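Local coordinates for GST N-terminal domain-containing protein (Pseudomonas syringae pv. tomato, PDB 3IC8) that is of unknown function but has a glutathione S-transferase-like fold and may bind glutathione, at residues 23-28 / 71-76. Residues are numbered along the deposited sequence; the frame is centred on the assembly and turned at random.
Sequences GFKGVN and RRLEQE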
loop_
_atom_site.group_PDB
_atom_site.type_symbol
_atom_site.label_atom_id
_atom_site.label_comp_id
_atom_site.label_asym_id
_atom_site.label_seq_id
_atom_site.Cartn_x
_atom_site.Cartn_y
_atom_site.Cartn_z
ATOM N N GLY A 23 18.069 -6.123 1.712
ATOM C CA GLY A 23 16.666 -6.333 1.951
ATOM C C GLY A 23 16.050 -7.557 1.325
ATOM O O GLY A 23 15.262 -8.219 1.931
ATOM N N PHE A 24 16.412 -7.827 0.090
ATOM C CA PHE A 24 15.921 -8.946 -0.656
ATOM C C PHE A 24 16.349 -10.235 0.014
ATOM O O PHE A 24 15.602 -11.147 0.125
ATOM C CB PHE A 24 16.449 -8.804 -2.079
ATOM C CG PHE A 24 16.148 -9.938 -2.977
ATOM C CD1 PHE A 24 14.899 -10.130 -3.480
ATOM C CD2 PHE A 24 17.126 -10.776 -3.355
ATOM C CE1 PHE A 24 14.655 -11.121 -4.292
ATOM C CE2 PHE A 24 16.858 -11.778 -4.181
ATOM C CZ PHE A 24 15.631 -11.943 -4.650
ATOM N N LYS A 25 17.568 -10.265 0.484
ATOM C CA LYS A 25 18.094 -11.380 1.230
ATOM C C LYS A 25 17.524 -11.597 2.642
ATOM O O LYS A 25 17.635 -12.661 3.169
ATOM C CB LYS A 25 19.608 -11.342 1.255
ATOM C CG LYS A 25 20.246 -11.723 -0.028
ATOM C CD LYS A 25 19.904 -13.094 -0.456
ATOM C CE LYS A 25 20.743 -13.467 -1.631
ATOM N NZ LYS A 25 20.384 -14.725 -2.252
ATOM N N GLY A 26 16.905 -10.598 3.237
ATOM C CA GLY A 26 16.400 -10.714 4.584
ATOM C C GLY A 26 17.402 -11.026 5.673
ATOM O O GLY A 26 17.139 -11.797 6.561
ATOM N N VAL A 27 18.553 -10.397 5.596
ATOM C CA VAL A 27 19.660 -10.700 6.442
ATOM C C VAL A 27 19.825 -9.559 7.392
ATOM O O VAL A 27 19.367 -8.498 7.144
ATOM C CB VAL A 27 20.931 -10.817 5.631
ATOM C CG1 VAL A 27 21.106 -12.194 5.131
ATOM C CG2 VAL A 27 20.906 -9.854 4.500
ATOM N N ASN A 28 20.483 -9.806 8.496
ATOM C CA ASN A 28 20.751 -8.780 9.445
ATOM C C ASN A 28 22.174 -8.359 9.236
ATOM O O ASN A 28 23.026 -9.173 9.053
ATOM C CB ASN A 28 20.536 -9.308 10.845
ATOM C CG ASN A 28 19.089 -9.444 11.191
ATOM O OD1 ASN A 28 18.590 -8.762 12.047
ATOM N ND2 ASN A 28 18.408 -10.333 10.523
ATOM N N ARG A 71 27.159 -12.166 -5.304
ATOM C CA ARG A 71 27.564 -13.541 -5.244
ATOM C C ARG A 71 27.961 -14.071 -3.881
ATOM O O ARG A 71 27.717 -15.193 -3.588
ATOM C CB ARG A 71 28.607 -13.827 -6.299
ATOM C CG ARG A 71 27.988 -13.790 -7.632
ATOM C CD ARG A 71 28.930 -13.901 -8.749
ATOM N NE ARG A 71 28.291 -13.492 -9.977
ATOM C CZ ARG A 71 27.550 -14.268 -10.735
ATOM N NH1 ARG A 71 27.348 -15.507 -10.415
ATOM N NH2 ARG A 71 27.024 -13.801 -11.820
ATOM N N ARG A 72 28.619 -13.263 -3.076
ATOM C CA ARG A 72 28.917 -13.594 -1.709
ATOM C C ARG A 72 27.668 -13.725 -0.897
ATOM O O ARG A 72 27.580 -14.564 -0.063
ATOM C CB ARG A 72 29.851 -12.573 -1.104
ATOM C CG ARG A 72 30.243 -12.853 0.291
ATOM C CD ARG A 72 30.676 -14.276 0.448
ATOM N NE ARG A 72 31.029 -14.630 1.809
ATOM C CZ ARG A 72 30.215 -15.215 2.666
ATOM N NH1 ARG A 72 28.993 -15.509 2.329
ATOM N NH2 ARG A 72 30.625 -15.508 3.866
ATOM N N LEU A 73 26.701 -12.872 -1.151
ATOM C CA LEU A 73 25.419 -12.951 -0.496
ATOM C C LEU A 73 24.676 -14.222 -0.825
ATOM O O LEU A 73 24.067 -14.819 0.012
ATOM C CB LEU A 73 24.566 -11.762 -0.875
ATOM C CG LEU A 73 24.906 -10.441 -0.208
ATOM C CD1 LEU A 73 23.949 -9.374 -0.592
ATOM C CD2 LEU A 73 25.026 -10.559 1.284
ATOM N N GLU A 74 24.742 -14.604 -2.082
ATOM C CA GLU A 74 24.099 -15.770 -2.594
ATOM C C GLU A 74 24.650 -16.988 -1.904
ATOM O O GLU A 74 23.945 -17.918 -1.653
ATOM C CB GLU A 74 24.293 -15.839 -4.105
ATOM C CG GLU A 74 23.539 -16.921 -4.781
ATOM C CD GLU A 74 22.295 -16.438 -5.459
ATOM O OE1 GLU A 74 21.872 -17.038 -6.445
ATOM O OE2 GLU A 74 21.734 -15.455 -5.005
ATOM N N GLN A 75 25.937 -16.978 -1.638
ATOM C CA GLN A 75 26.562 -17.995 -0.844
ATOM C C GLN A 75 26.076 -17.995 0.605
ATOM O O GLN A 75 25.794 -19.032 1.154
ATOM C CB GLN A 75 28.078 -17.859 -0.932
ATOM C CG GLN A 75 28.860 -18.580 0.121
ATOM C CD GLN A 75 30.323 -18.250 0.082
ATOM O OE1 GLN A 75 31.024 -18.402 1.060
ATOM N NE2 GLN A 75 30.788 -17.794 -1.052
ATOM N N GLU A 76 25.974 -16.833 1.225
ATOM C CA GLU A 76 25.458 -16.765 2.573
ATOM C C GLU A 76 24.015 -17.160 2.735
ATOM O O GLU A 76 23.710 -17.939 3.578
ATOM C CB GLU A 76 25.672 -15.381 3.145
ATOM C CG GLU A 76 25.438 -15.256 4.625
ATOM C CD GLU A 76 26.593 -15.721 5.453
ATOM O OE1 GLU A 76 26.561 -15.533 6.659
ATOM O OE2 GLU A 76 27.535 -16.290 4.926
#
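Lys25, in the last turn of helix 16-25, faces Leu73 in the last turns of helix 66-76, their CA atoms 7.7 Å apart, close to where both helices end. Gly26, with positive phi, terminates the first helix in a Schellman motif, its N bonded to Gly23 O, and the chain runs on through Val27 into strand 28-33. Lys25 spans the gap between the helices. Its CG lies anti to the carbonyl carbon (chi1 -74°) and the chain bends at chi2, then extends, carrying CE past the backbone of Leu73, 3.9 Å from Leu73 O and 4.3 Å from Leu73 CB. NZ ends in a salt bridge with Glu74 OE2 at 3.2 Å, approaching from above the carboxylate, 38° out of its plane. Although Glu74 starts out from its backbone pointing away from 23-28, the bend at chi2 (101°) swings the carboxylate back, and the two side chains cross at about a right angle. Phe82 N also binds Glu74 OE2 and Tyr83 N binds OE1, while Lys25 NZ donates to the carbonyls of Lys77 and Pro80. Within this thioredoxin-like N-terminal domain, the ion pair joins the ends of the two helices, and its backbone hydrogen bonds tie both to the loop after helix 66-76. With its charge partner and two carbonyls gathered round a buried ammonium, Lys25 is probably held protonated.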